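Local coordinates for Lmo0181 protein (Listeria monocytogenes serovar 1/2a, PDB 5F7V) that binds the cyclic glucan cycloalternan as a membrane-anchored lipoprotein and probably hands it to an ABC transporter for uptake, at residues 17-22 / 45-50; 66-71 / 286-291; 26-31 / 315-320. All coordinates share one frame; numbering follows the deposited sequence. Where two conformers were deposited one is given.

In the fold
All three contacts lie on the same side of the chain's centre; interaction 2 is buried, 1 and 3 only partly. Interactions 1 and 2 share a sheet: Tyr18 N of the first lies 3.1 Å from Ala71 O of the second, a probable hydrogen bond. Interaction 1 pairs parallel strands through backbone bonds and reaches the glycan at its C-terminal end; interaction 2 joins an antiparallel strand by one backbone bond and a serine-carboxylate bond. Interaction 3 sets the start of helix 27-39, which links the two strands of interaction 1, against the end of helix 308-316; there an apolar indole contact accompanies a lysine-asparagine bond nearer solvent. Interactions 1 and 3 touch where Ala22 packs on Trp319, whereas 2 and 3 stay apart.

Interaction 1: residues 17-22 / 45-50; sequences YYQFSA and VNVQTI. With GLC (alpha-D-glucopyranose), chain B.
Tyr18 lays its ring alongside the extended side chain of Gln48, Tyr18 CE1 coming within 3.3 Å of Gln48 OE1, while the hydroxyl end crosses Ile50 obliquely. Ile50 CG1 approaches Tyr18 CZ at 3.6 Å, so a long aromatic suits this place, reaching from Gln48 on the neighbouring strand to Ile50 just past its end. Ring and amide planes stand 76° apart. Between the backbones, Tyr17 O accepts from Gln48 N at 2.9 Å, Gln19 N gives to Gln48 O, and Gln19 O receives Ile50 N. With helix 27-39 between them, parallel strands 13-19 and 43-49 form a beta-alpha-beta unit, and the glycan is bound beyond their C-terminal ends. On the face of Tyr17 and Val47, Gln19 bends at chi2 (91°), which carries its amide beside Thr49 and towards Ala22. Gln19 NE2 donates to Thr49 OG1 (3.0 Å) and to Ala22 O, both near the amide plane, while Gln19 OE1 takes Ala22 N on a lone pair at 2.9 Å. These bonds fix the amide's rotation and tie Gln19 to Ala22 across the turn that holds Phe20 and Ser21. Phe20 O accepts from glucose O6 (chain B) at 2.7 Å and from a water that also donates to Ile50 O.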
ATOM      1  N   TYR A  17     -11.200   6.036 -17.305  1.00  7.37           N
ATOM      2  CA  TYR A  17     -10.442   5.269 -16.299  1.00  6.78           C
ATOM      3  C   TYR A  17      -9.993   6.232 -15.231  1.00  7.11           C
ATOM      4  O   TYR A  17      -9.319   7.195 -15.550  1.00  7.60           O
ATOM      5  CB  TYR A  17      -9.253   4.538 -16.939  1.00  6.36           C
ATOM      6  CG  TYR A  17      -8.357   3.835 -15.920  1.00  5.90           C
ATOM      7  CD1 TYR A  17      -8.910   2.979 -14.969  1.00  5.78           C
ATOM      8  CD2 TYR A  17      -6.980   4.044 -15.915  1.00  5.87           C
ATOM      9  CE1 TYR A  17      -8.120   2.342 -14.044  1.00  5.62           C
ATOM     10  CE2 TYR A  17      -6.181   3.380 -15.008  1.00  5.70           C
ATOM     11  CZ  TYR A  17      -6.757   2.558 -14.074  1.00  5.52           C
ATOM     12  OH  TYR A  17      -5.996   1.924 -13.098  1.00  5.68           O
ATOM     13  N   TYR A  18     -10.436   5.999 -14.001  1.00  7.31           N
ATOM     14  CA  TYR A  18     -10.129   6.842 -12.836  1.00  7.95           C
ATOM     15  C   TYR A  18      -9.104   6.071 -12.026  1.00  7.04           C
ATOM     16  O   TYR A  18      -9.281   4.862 -11.804  1.00  6.67           O
ATOM     17  CB  TYR A  18     -11.430   7.039 -12.102  1.00  9.46           C
ATOM     18  CG  TYR A  18     -11.715   8.195 -11.207  1.00 11.64           C
ATOM     19  CD1 TYR A  18     -12.304   9.371 -11.649  1.00 13.10           C
ATOM     20  CD2 TYR A  18     -11.480   8.059  -9.847  1.00 12.12           C
ATOM     21  CE1 TYR A  18     -12.600  10.398 -10.774  1.00 14.75           C
ATOM     22  CE2 TYR A  18     -11.748   9.064  -8.944  1.00 13.68           C
ATOM     23  CZ  TYR A  18     -12.317  10.240  -9.404  1.00 14.91           C
ATOM     24  OH  TYR A  18     -12.546  11.169  -8.402  1.00 17.91           O
ATOM     25  N   GLN A  19      -8.000   6.705 -11.638  1.00  6.77           N
ATOM     26  CA  GLN A  19      -6.944   5.971 -10.905  1.00  6.29           C
ATOM     27  C   GLN A  19      -6.118   6.879 -10.005  1.00  6.70           C
ATOM     28  O   GLN A  19      -6.196   8.104 -10.101  1.00  7.09           O
ATOM     29  CB  GLN A  19      -6.068   5.214 -11.907  1.00  6.07           C
ATOM     30  CG  GLN A  19      -5.140   6.101 -12.739  1.00  6.40           C
ATOM     31  CD  GLN A  19      -3.784   6.288 -12.078  1.00  6.92           C
ATOM     32  OE1 GLN A  19      -3.128   5.317 -11.706  1.00  6.83           O
ATOM     33  NE2 GLN A  19      -3.354   7.536 -11.973  1.00  7.71           N
ATOM     34  N   PHE A  20      -5.333   6.244  -9.149  1.00  6.56           N
ATOM     35  CA  PHE A  20      -4.433   6.900  -8.214  1.00  7.15           C
ATOM     36  C   PHE A  20      -3.003   6.433  -8.241  1.00  7.59           C
ATOM     37  O   PHE A  20      -2.148   7.195  -7.854  1.00  8.40           O
ATOM     38  CB  PHE A  20      -4.921   6.778  -6.755  1.00  7.19           C
ATOM     39  CG  PHE A  20      -5.007   5.354  -6.285  1.00  6.81           C
ATOM     40  CD1 PHE A  20      -3.892   4.684  -5.775  1.00  7.11           C
ATOM     41  CD2 PHE A  20      -6.190   4.669  -6.404  1.00  6.41           C
ATOM     42  CE1 PHE A  20      -4.007   3.337  -5.437  1.00  7.05           C
ATOM     43  CE2 PHE A  20      -6.312   3.360  -6.031  1.00  6.37           C
ATOM     44  CZ  PHE A  20      -5.213   2.675  -5.553  1.00  6.68           C
ATOM     45  N   SER A  21      -2.715   5.192  -8.650  1.00  7.39           N
ATOM     46  CA  SER A  21      -1.393   4.663  -8.315  1.00  8.24           C
ATOM     47  C   SER A  21      -0.250   5.120  -9.213  1.00  9.49           C
ATOM     48  O   SER A  21       0.888   5.042  -8.790  1.00 10.43           O
ATOM     49  CB  SER A  21      -1.443   3.137  -8.252  1.00  7.90           C
ATOM     50  OG  SER A  21      -1.589   2.523  -9.522  1.00  7.22           O
ATOM     51  N   ALA A  22      -0.571   5.571 -10.423  1.00 10.08           N
ATOM     52  CA  ALA A  22       0.416   6.217 -11.284  1.00 12.31           C
ATOM     53  C   ALA A  22       0.398   7.728 -10.985  1.00 14.87           C
ATOM     54  O   ALA A  22      -0.683   8.360 -10.851  1.00 15.25           O
ATOM     55  CB  ALA A  22       0.049   6.083 -12.753  1.00 11.65           C
ATOM     56  N   VAL A  45      -9.015   5.507 -24.298  1.00 11.50           N
ATOM     57  CA  VAL A  45      -9.086   5.533 -22.826  1.00 10.42           C
ATOM     58  C   VAL A  45      -8.741   6.940 -22.339  1.00 10.78           C
ATOM     59  O   VAL A  45      -7.651   7.435 -22.595  1.00 11.57           O
ATOM     60  CB  VAL A  45      -8.082   4.553 -22.195  1.00 10.09           C
ATOM     61  CG1 VAL A  45      -8.211   4.502 -20.681  1.00  9.22           C
ATOM     62  CG2 VAL A  45      -8.289   3.148 -22.726  1.00 10.26           C
ATOM     63  N   ASN A  46      -9.676   7.555 -21.619  0.60 10.45           N
ATOM     64  CA  ASN A  46      -9.519   8.899 -21.075  0.60 11.01           C
ATOM     65  C   ASN A  46      -9.284   8.760 -19.576  0.60 10.22           C
ATOM     66  O   ASN A  46     -10.211   8.421 -18.831  0.60  9.74           O
ATOM     67  CB  ASN A  46     -10.783   9.704 -21.342  0.60 11.66           C
ATOM     68  CG  ASN A  46     -11.112   9.799 -22.811  0.60 12.66           C
ATOM     69  OD1 ASN A  46     -10.323  10.315 -23.593  0.60 13.88           O
ATOM     70  ND2 ASN A  46     -12.287   9.329 -23.179  0.60 12.61           N
ATOM     71  N   VAL A  47      -8.051   9.033 -19.165  1.00 10.42           N
ATOM     72  CA  VAL A  47      -7.571   8.824 -17.784  1.00  9.94           C
ATOM     73  C   VAL A  47      -7.773  10.074 -16.941  1.00 10.44           C
ATOM     74  O   VAL A  47      -7.439  11.177 -17.383  1.00 11.55           O
ATOM     75  CB  VAL A  47      -6.079   8.439 -17.780  1.00 10.30           C
ATOM     76  CG1 VAL A  47      -5.533   8.246 -16.369  1.00 10.09           C
ATOM     77  CG2 VAL A  47      -5.878   7.160 -18.607  1.00 10.16           C
ATOM     78  N   GLN A  48      -8.334   9.896 -15.744  0.50  9.90           N
ATOM     79  CA  GLN A  48      -8.368  10.949 -14.730  0.50 10.69           C
ATOM     80  C   GLN A  48      -7.624  10.436 -13.507  0.50 10.01           C
ATOM     81  O   GLN A  48      -7.907   9.350 -13.000  0.50  8.97           O
ATOM     82  CB  GLN A  48      -9.803  11.349 -14.367  0.50 11.16           C
ATOM     83  CG  GLN A  48      -9.892  12.589 -13.482  0.50 12.57           C
ATOM     84  CD  GLN A  48     -11.309  13.036 -13.149  0.50 13.43           C
ATOM     85  OE1 GLN A  48     -12.292  12.349 -13.440  0.50 13.63           O
ATOM     86  NE2 GLN A  48     -11.411  14.197 -12.528  0.50 14.87           N
ATOM     87  N   THR A  49      -6.661  11.228 -13.058  1.00 10.71           N
ATOM     88  CA  THR A  49      -5.845  10.897 -11.900  1.00 10.61           C
ATOM     89  C   THR A  49      -6.199  11.787 -10.732  1.00 11.30           C
ATOM     90  O   THR A  49      -6.314  13.016 -10.873  1.00 12.69           O
ATOM     91  CB  THR A  49      -4.390  11.092 -12.280  1.00 11.45           C
ATOM     92  OG1 THR A  49      -4.105  10.146 -13.309  1.00 10.97           O
ATOM     93  CG2 THR A  49      -3.449  10.909 -11.092  1.00 11.67           C
ATOM     94  N   ILE A  50      -6.333  11.157  -9.569  1.00 10.69           N
ATOM     95  CA  ILE A  50      -6.564  11.847  -8.298  1.00 11.44           C
ATOM     96  C   ILE A  50      -5.529  11.366  -7.311  1.00 11.24           C
ATOM     97  O   ILE A  50      -5.272  10.150  -7.253  1.00 10.34           O
ATOM     98  CB  ILE A  50      -7.975  11.585  -7.720  1.00 11.46           C
ATOM     99  CG1 ILE A  50      -9.045  11.743  -8.816  1.00 12.07           C
ATOM    100  CG2 ILE A  50      -8.237  12.440  -6.487  1.00 12.48           C
ATOM    101  CD1 ILE A  50      -9.143  13.107  -9.360  1.00 13.73           C
TER
HETATM  102  C1  GLC B   3       0.529   6.671  -1.815  0.70  3.17           C
HETATM  103  C2  GLC B   3      -0.146   5.323  -1.645  0.70  3.08           C
HETATM  104  C3  GLC B   3       0.213   4.360  -2.764  0.70  3.06           C
HETATM  105  C4  GLC B   3      -0.137   5.013  -4.086  0.70  3.27           C
HETATM  106  C5  GLC B   3       0.671   6.313  -4.199  0.70  3.47           C
HETATM  107  C6  GLC B   3       0.455   7.023  -5.530  0.70  3.78           C
HETATM  108  O2  GLC B   3       0.226   4.781  -0.378  0.70  2.99           O
HETATM  109  O3  GLC B   3      -0.616   3.203  -2.691  0.70  2.78           O
HETATM  110  O4  GLC B   3       0.104   4.122  -5.180  0.70  3.55           O
HETATM  111  O5  GLC B   3       0.285   7.171  -3.123  0.70  3.33           O
HETATM  112  O6  GLC B   3      -0.873   7.544  -5.532  0.70  4.39           O
HETATM  113  O   HOH W   1      -2.241   9.822  -7.992  1.00 24.81           O

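Interaction 2: residues 66-71 / 286-291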
ATOM      1  N   GLY A  66     -24.035   9.733  -9.936  1.00 20.17           N
ATOM      2  CA  GLY A  66     -24.478   9.183 -11.217  1.00 19.63           C
ATOM      3  C   GLY A  66     -23.579   9.344 -12.423  1.00 18.54           C
ATOM      4  O   GLY A  66     -24.084   9.224 -13.539  1.00 18.54           O
ATOM      5  N   ASP A  67     -22.282   9.590 -12.217  1.00 17.73           N
ATOM      6  CA  ASP A  67     -21.335   9.614 -13.344  1.00 16.93           C
ATOM      7  C   ASP A  67     -20.106   8.811 -12.999  1.00 15.06           C
ATOM      8  O   ASP A  67     -19.004   9.362 -12.960  1.00 15.06           O
ATOM      9  CB  ASP A  67     -20.932  11.046 -13.782  1.00 18.36           C
ATOM     10  CG  ASP A  67     -20.245  11.088 -15.151  1.00 18.56           C
ATOM     11  OD1 ASP A  67     -20.412  10.207 -16.041  1.00 18.62           O
ATOM     12  OD2 ASP A  67     -19.529  12.098 -15.384  1.00 20.48           O
ATOM     13  N   ALA A  68     -20.330   7.535 -12.716  1.00 13.50           N
ATOM     14  CA  ALA A  68     -19.226   6.633 -12.457  1.00 12.04           C
ATOM     15  C   ALA A  68     -18.292   6.524 -13.660  1.00 11.17           C
ATOM     16  O   ALA A  68     -18.735   6.489 -14.804  1.00 11.61           O
ATOM     17  CB  ALA A  68     -19.756   5.253 -12.100  1.00 11.65           C
ATOM     18  N   PRO A  69     -16.991   6.497 -13.407  1.00 10.24           N
ATOM     19  CA  PRO A  69     -16.054   6.139 -14.467  1.00  9.63           C
ATOM     20  C   PRO A  69     -16.360   4.731 -14.978  1.00  8.88           C
ATOM     21  O   PRO A  69     -16.828   3.896 -14.230  1.00  8.62           O
ATOM     22  CB  PRO A  69     -14.693   6.158 -13.756  1.00  9.41           C
ATOM     23  CG  PRO A  69     -14.900   6.820 -12.431  1.00  9.85           C
ATOM     24  CD  PRO A  69     -16.343   6.606 -12.089  1.00 10.07           C
ATOM     25  N   ASP A  70     -16.102   4.452 -16.249  1.00  8.66           N
ATOM     26  CA  ASP A  70     -16.334   3.107 -16.742  1.00  8.26           C
ATOM     27  C   ASP A  70     -15.445   2.086 -16.062  1.00  7.59           C
ATOM     28  O   ASP A  70     -15.906   0.991 -15.777  1.00  7.47           O
ATOM     29  CB  ASP A  70     -16.113   3.031 -18.240  1.00  8.56           C
ATOM     30  CG  ASP A  70     -17.022   3.936 -19.017  1.00  9.21           C
ATOM     31  OD1 ASP A  70     -18.253   3.732 -18.961  1.00  9.80           O
ATOM     32  OD2 ASP A  70     -16.495   4.860 -19.655  1.00  9.69           O
ATOM     33  N   ALA A  71     -14.193   2.455 -15.830  1.00  7.46           N
ATOM     34  CA  ALA A  71     -13.242   1.588 -15.164  1.00  7.11           C
ATOM     35  C   ALA A  71     -12.602   2.428 -14.066  1.00  7.09           C
ATOM     36  O   ALA A  71     -12.364   3.616 -14.266  1.00  7.44           O
ATOM     37  CB  ALA A  71     -12.207   1.088 -16.141  1.00  7.16           C
ATOM     38  N   GLY A 286     -11.803  -2.203 -11.449  1.00  4.90           N
ATOM     39  CA  GLY A 286     -13.205  -2.552 -11.481  1.00  5.27           C
ATOM     40  C   GLY A 286     -13.921  -1.881 -12.633  1.00  5.39           C
ATOM     41  O   GLY A 286     -13.447  -0.890 -13.158  1.00  5.31           O
ATOM     42  N   VAL A 287     -15.046  -2.449 -13.021  1.00  5.77           N
ATOM     43  CA  VAL A 287     -15.884  -1.907 -14.098  1.00  6.15           C
ATOM     44  C   VAL A 287     -17.186  -1.459 -13.449  1.00  6.88           C
ATOM     45  O   VAL A 287     -17.779  -2.186 -12.643  1.00  7.25           O
ATOM     46  CB  VAL A 287     -16.142  -2.962 -15.181  1.00  6.21           C
ATOM     47  CG1 VAL A 287     -17.081  -2.448 -16.264  1.00  6.62           C
ATOM     48  CG2 VAL A 287     -14.816  -3.374 -15.788  1.00  5.86           C
ATOM     49  N   SER A 288     -17.623  -0.238 -13.735  1.00  7.38           N
ATOM     50  CA  SER A 288     -18.883   0.233 -13.167  1.00  8.40           C
ATOM     51  C   SER A 288     -20.062  -0.646 -13.579  1.00  9.20           C
ATOM     52  O   SER A 288     -20.264  -0.957 -14.744  1.00  8.98           O
ATOM     53  CB  SER A 288     -19.174   1.669 -13.602  1.00  8.82           C
ATOM     54  OG  SER A 288     -20.482   2.037 -13.225  1.00  9.69           O
ATOM     55  N   LYS A 289     -20.850  -1.014 -12.584  1.00 10.46           N
ATOM     56  CA  LYS A 289     -22.081  -1.747 -12.827  1.00 11.96           C
ATOM     57  C   LYS A 289     -23.010  -1.058 -13.794  1.00 12.69           C
ATOM     58  O   LYS A 289     -23.756  -1.739 -14.465  1.00 12.76           O
ATOM     59  CB  LYS A 289     -22.834  -1.964 -11.513  1.00 13.66           C
ATOM     60  CG  LYS A 289     -24.072  -2.829 -11.664  1.00 15.44           C
ATOM     61  CD  LYS A 289     -24.348  -3.478 -10.328  1.00 17.31           C
ATOM     62  CE  LYS A 289     -25.220  -4.713 -10.375  1.00 18.98           C
ATOM     63  NZ  LYS A 289     -25.214  -5.118  -8.935  1.00 20.46           N
ATOM     64  N   ASP A 290     -22.962   0.271 -13.854  1.00 13.29           N
ATOM     65  CA  ASP A 290     -23.896   1.013 -14.692  1.00 14.76           C
ATOM     66  C   ASP A 290     -23.319   1.465 -16.026  1.00 13.93           C
ATOM     67  O   ASP A 290     -24.013   2.141 -16.791  1.00 14.69           O
ATOM     68  CB  ASP A 290     -24.442   2.192 -13.872  1.00 16.69           C
ATOM     69  CG  ASP A 290     -25.387   1.759 -12.773  1.00 18.91           C
ATOM     70  OD1 ASP A 290     -26.080   0.704 -12.867  1.00 21.00           O
ATOM     71  OD2 ASP A 290     -25.483   2.529 -11.790  1.00 22.50           O
ATOM     72  N   SER A 291     -22.082   1.083 -16.325  1.00 12.78           N
ATOM     73  CA  SER A 291     -21.487   1.450 -17.602  1.00 12.50           C
ATOM     74  C   SER A 291     -22.176   0.771 -18.781  1.00 12.96           C
ATOM     75  O   SER A 291     -22.544  -0.393 -18.692  1.00 12.40           O
ATOM     76  CB  SER A 291     -20.008   1.083 -17.607  1.00 11.62           C
ATOM     77  OG  SER A 291     -19.434   1.309 -18.896  1.00 11.43           O
TER
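Chi1 of -60° sets the Asp70 carboxylate anti to its own carbonyl carbon, and chi1 of 174° swings Ser291 OG anti to its backbone N, so that the two side chains meet tip to tip. Ser291 OG donates to Asp70 OD1 at 2.7 Å, arriving from above the carboxylate plane. A small hydroxyl suits this buried spot because it can donate a hydrogen bond to the carboxylate and accept another: the same OG receives the backbone N of Lys293. Beside this pair, Asp70 O takes Ser288 N at 2.9 Å, with the donor standing well above the carbonyl plane. Val287 CA and Ala71 CA add C-H...O contacts, to Asp70 O and Gly286 O respectively, the latter at 3.2 Å.

Ser288 also has OG anti to its backbone N. Asp290 N donates to Ser288 OG (3.1 Å), an ST turn within the type I turn that Ser291 N closes onto Ser288 O. Alanine's single methyl fits closely against the same hydroxyl, Ala68 CB lying 3.5 Å from Ser288 OG. Ser288 CB meanwhile touches Pro69 O at 3.3 Å. Ala71 and Val287 form an antiparallel non-hydrogen-bonded pair where strand 71-75 begins and strand 278-287 draws to its end, an antiparallel strand beside parallel ones as in type 2 periplasmic binding proteins.

Interaction 3: residues 26-31 / 315-320. With GLC (alpha-D-glucopyranose), chain C.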
ATOM      1  N   GLY A  26       3.325  10.437 -14.924  1.00 25.74           N
ATOM      2  CA  GLY A  26       2.411   9.647 -15.760  1.00 24.13           C
ATOM      3  C   GLY A  26       3.086   8.765 -16.803  1.00 23.87           C
ATOM      4  O   GLY A  26       2.396   8.174 -17.654  1.00 23.02           O
ATOM      5  N   LYS A  27       4.413   8.667 -16.750  1.00 23.68           N
ATOM      6  CA  LYS A  27       5.180   7.999 -17.798  1.00 23.28           C
ATOM      7  C   LYS A  27       4.693   6.574 -18.095  1.00 20.04           C
ATOM      8  O   LYS A  27       4.276   6.260 -19.216  1.00 19.32           O
ATOM      9  CB  LYS A  27       6.676   8.052 -17.455  1.00 25.57           C
ATOM     10  CG  LYS A  27       7.624   7.231 -18.312  1.00 27.01           C
ATOM     11  CD  LYS A  27       9.069   7.475 -17.894  1.00 29.48           C
ATOM     12  CE  LYS A  27      10.037   6.801 -18.848  1.00 31.27           C
ATOM     13  NZ  LYS A  27       9.793   5.337 -18.948  1.00 30.52           N
ATOM     14  N   ALA A  28       4.743   5.714 -17.090  1.00 17.54           N
ATOM     15  CA  ALA A  28       4.403   4.320 -17.301  1.00 15.58           C
ATOM     16  C   ALA A  28       2.944   4.154 -17.730  1.00 13.72           C
ATOM     17  O   ALA A  28       2.650   3.431 -18.697  1.00 12.86           O
ATOM     18  CB  ALA A  28       4.643   3.528 -16.037  1.00 15.59           C
ATOM     19  N   LEU A  29       2.033   4.850 -17.066  1.00 12.46           N
ATOM     20  CA  LEU A  29       0.628   4.646 -17.393  1.00 11.30           C
ATOM     21  C   LEU A  29       0.334   5.152 -18.799  1.00 11.49           C
ATOM     22  O   LEU A  29      -0.410   4.502 -19.541  1.00 10.33           O
ATOM     23  CB  LEU A  29      -0.287   5.336 -16.383  1.00 10.84           C
ATOM     24  CG  LEU A  29      -1.797   5.167 -16.639  1.00  9.92           C
ATOM     25  CD1 LEU A  29      -2.301   3.744 -16.750  1.00  9.46           C
ATOM     26  CD2 LEU A  29      -2.506   5.939 -15.537  1.00  9.83           C
ATOM     27  N   ASP A  30       0.890   6.294 -19.166  1.00 12.53           N
ATOM     28  CA  ASP A  30       0.692   6.809 -20.527  1.00 13.38           C
ATOM     29  C   ASP A  30       1.180   5.816 -21.596  1.00 12.85           C
ATOM     30  O   ASP A  30       0.495   5.621 -22.611  1.00 12.13           O
ATOM     31  CB  ASP A  30       1.341   8.173 -20.725  1.00 15.93           C
ATOM     32  CG  ASP A  30       0.696   9.306 -19.897  1.00 17.19           C
ATOM     33  OD1 ASP A  30      -0.367   9.071 -19.301  1.00 18.72           O
ATOM     34  OD2 ASP A  30       1.245  10.432 -19.839  1.00 20.78           O
ATOM     35  N   GLU A  31       2.324   5.183 -21.366  1.00 12.69           N
ATOM     36  CA  GLU A  31       2.831   4.185 -22.291  1.00 12.86           C
ATOM     37  C   GLU A  31       1.920   2.969 -22.342  1.00 11.31           C
ATOM     38  O   GLU A  31       1.668   2.463 -23.423  1.00 10.99           O
ATOM     39  CB  GLU A  31       4.236   3.762 -21.900  1.00 14.30           C
ATOM     40  CG  GLU A  31       4.935   3.075 -23.049  1.00 15.79           C
ATOM     41  CD  GLU A  31       6.341   2.629 -22.710  1.00 17.77           C
ATOM     42  OE1 GLU A  31       6.876   3.011 -21.638  1.00 19.02           O
ATOM     43  OE2 GLU A  31       6.864   1.889 -23.580  1.00 19.36           O
ATOM     44  N   ILE A 315       7.560  -3.127 -15.024  1.00  8.24           N
ATOM     45  CA  ILE A 315       8.865  -3.538 -14.552  1.00  8.92           C
ATOM     46  C   ILE A 315       9.922  -2.483 -14.855  1.00  9.98           C
ATOM     47  O   ILE A 315      10.708  -2.098 -13.977  1.00 10.28           O
ATOM     48  CB  ILE A 315       9.228  -4.933 -15.111  1.00  9.26           C
ATOM     49  CG1 ILE A 315       8.368  -6.062 -14.532  1.00  8.71           C
ATOM     50  CG2 ILE A 315      10.726  -5.213 -14.957  1.00 10.04           C
ATOM     51  CD1 ILE A 315       8.652  -6.463 -13.096  1.00  8.53           C
ATOM     52  N   ASP A 316       9.932  -2.021 -16.092  1.00 11.03           N
ATOM     53  CA  ASP A 316      10.929  -1.014 -16.462  1.00 12.66           C
ATOM     54  C   ASP A 316      10.870   0.261 -15.636  1.00 12.36           C
ATOM     55  O   ASP A 316      11.902   0.899 -15.408  1.00 13.47           O
ATOM     56  CB  ASP A 316      10.786  -0.631 -17.941  1.00 14.22           C
ATOM     57  CG  ASP A 316      11.965   0.167 -18.417  1.00 16.48           C
ATOM     58  OD1 ASP A 316      13.114  -0.301 -18.267  1.00 17.90           O
ATOM     59  OD2 ASP A 316      11.724   1.287 -18.910  1.00 19.02           O
ATOM     60  N   ASN A 317       9.676   0.609 -15.185  1.00 11.24           N
ATOM     61  CA  ASN A 317       9.457   1.815 -14.397  1.00 11.33           C
ATOM     62  C   ASN A 317       9.429   1.615 -12.883  1.00 10.39           C
ATOM     63  O   ASN A 317       9.131   2.577 -12.164  1.00 10.56           O
ATOM     64  CB  ASN A 317       8.179   2.494 -14.915  1.00 11.44           C
ATOM     65  CG  ASN A 317       8.410   3.116 -16.275  1.00 12.83           C
ATOM     66  OD1 ASN A 317       9.063   4.167 -16.392  1.00 14.85           O
ATOM     67  ND2 ASN A 317       8.000   2.428 -17.323  1.00 12.83           N
ATOM     68  N   ASN A 318       9.732   0.407 -12.403  1.00  9.64           N
ATOM     69  CA  ASN A 318       9.705   0.071 -10.979  1.00  9.11           C
ATOM     70  C   ASN A 318       8.349   0.334 -10.354  1.00  8.30           C
ATOM     71  O   ASN A 318       8.284   0.614  -9.157  1.00  8.24           O
ATOM     72  CB  ASN A 318      10.768   0.841 -10.200  1.00  9.76           C
ATOM     73  CG  ASN A 318      12.169   0.533 -10.661  1.00 10.49           C
ATOM     74  OD1 ASN A 318      12.606  -0.615 -10.607  1.00 10.38           O
ATOM     75  ND2 ASN A 318      12.892   1.559 -11.090  1.00 11.46           N
ATOM     76  N   TRP A 319       7.276   0.254 -11.141  1.00  7.74           N
ATOM     77  CA  TRP A 319       5.950   0.694 -10.690  1.00  7.33           C
ATOM     78  C   TRP A 319       5.232  -0.438  -9.987  1.00  6.61           C
ATOM     79  O   TRP A 319       4.401  -1.126 -10.549  1.00  6.18           O
ATOM     80  CB  TRP A 319       5.182   1.296 -11.856  1.00  7.51           C
ATOM     81  CG  TRP A 319       3.811   1.755 -11.478  1.00  7.47           C
ATOM     82  CD1 TRP A 319       3.345   2.073 -10.232  1.00  7.68           C
ATOM     83  CD2 TRP A 319       2.713   1.910 -12.378  1.00  7.36           C
ATOM     84  NE1 TRP A 319       2.031   2.432 -10.328  1.00  7.50           N
ATOM     85  CE2 TRP A 319       1.606   2.332 -11.627  1.00  7.30           C
ATOM     86  CE3 TRP A 319       2.559   1.731 -13.757  1.00  7.60           C
ATOM     87  CZ2 TRP A 319       0.356   2.551 -12.219  1.00  7.21           C
ATOM     88  CZ3 TRP A 319       1.316   1.975 -14.325  1.00  7.64           C
ATOM     89  CH2 TRP A 319       0.235   2.379 -13.558  1.00  7.31           C
ATOM     90  N   GLU A 320       5.604  -0.648  -8.730  1.00  6.54           N
ATOM     91  CA  GLU A 320       5.127  -1.802  -7.944  1.00  6.31           C
ATOM     92  C   GLU A 320       5.538  -3.067  -8.695  1.00  6.38           C
ATOM     93  O   GLU A 320       6.588  -3.068  -9.328  1.00  7.44           O
ATOM     94  CB  GLU A 320       3.647  -1.719  -7.614  1.00  5.84           C
ATOM     95  CG  GLU A 320       3.329  -0.434  -6.839  1.00  6.06           C
ATOM     96  CD  GLU A 320       1.946  -0.376  -6.250  1.00  5.91           C
ATOM     97  OE1 GLU A 320       1.113  -1.311  -6.496  1.00  5.48           O
ATOM     98  OE2 GLU A 320       1.709   0.645  -5.566  1.00  6.31           O
TER
HETATM   99  C1  GLC C   4       0.001   2.019  -2.226  1.00  2.56           C
HETATM  100  C2  GLC C   4      -0.596   0.831  -2.945  1.00  2.43           C
HETATM  101  C3  GLC C   4      -2.031   0.615  -2.499  1.00  2.38           C
HETATM  102  C4  GLC C   4      -2.119   0.558  -0.978  1.00  2.28           C
HETATM  103  C5  GLC C   4      -1.510   1.814  -0.370  1.00  2.35           C
HETATM  104  C6  GLC C   4      -1.452   1.768   1.152  1.00  2.35           C
HETATM  105  O2  GLC C   4      -0.520   1.062  -4.356  1.00  2.46           O
HETATM  106  O3  GLC C   4      -2.468  -0.627  -3.044  1.00  2.35           O
HETATM  107  O4  GLC C   4      -3.505   0.541  -0.624  1.00  2.40           O
HETATM  108  O5  GLC C   4      -0.139   1.927  -0.813  1.00  2.36           O
HETATM  109  O6  GLC C   4      -0.684   2.939   1.515  1.00  2.41           O
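The indole of Trp319 is hemmed in along its six-membered ring by helix 27-39: Ala28 CB comes obliquely to Trp319 CE3 at 3.6 Å, and Leu29 CB reaches Trp319 CH2 at 4.1 Å. Arg314 makes a cation-pi contact with the ring system, while NE1, on the pyrrole side, gives a weak hydrogen bond to Ser21 O. A Schellman motif ends helix 308-316 at this point, with Asn318 in the positive-phi position and its N bonded to Ile315 O. The turn it makes, followed by the inverse gamma turn centred on Trp319, leads the chain from the helix end into the glycan pocket. The second flat group, the Asn317 amide, packs against Ala28, whose CB lies 3.8 Å from Asn317 ND2. Alanine fits here since its small methyl lets both planar groups come close to the helix.

Lys27 crosses Asn317 at about a right angle. Lys27 runs extended to CE, where chi4 (-57°) turns Lys27 NZ onto Asn317 OD1, 2.9 Å away; the bond lies in the amide plane and uses a lone pair of the oxygen. At the other end of that amide ND2 donates to Ile313 O, so both polar atoms are engaged and the flip of the group is fixed. Asp316 OD2, 4.5 Å from Lys27 NZ, is too distant for a salt bridge but may favour the positive charge. At the pocket end Glu320 OE1 is held by Ser126 OG, and Glu320 OE2 accepts from glucose O2 (chain C) at 2.6 Å.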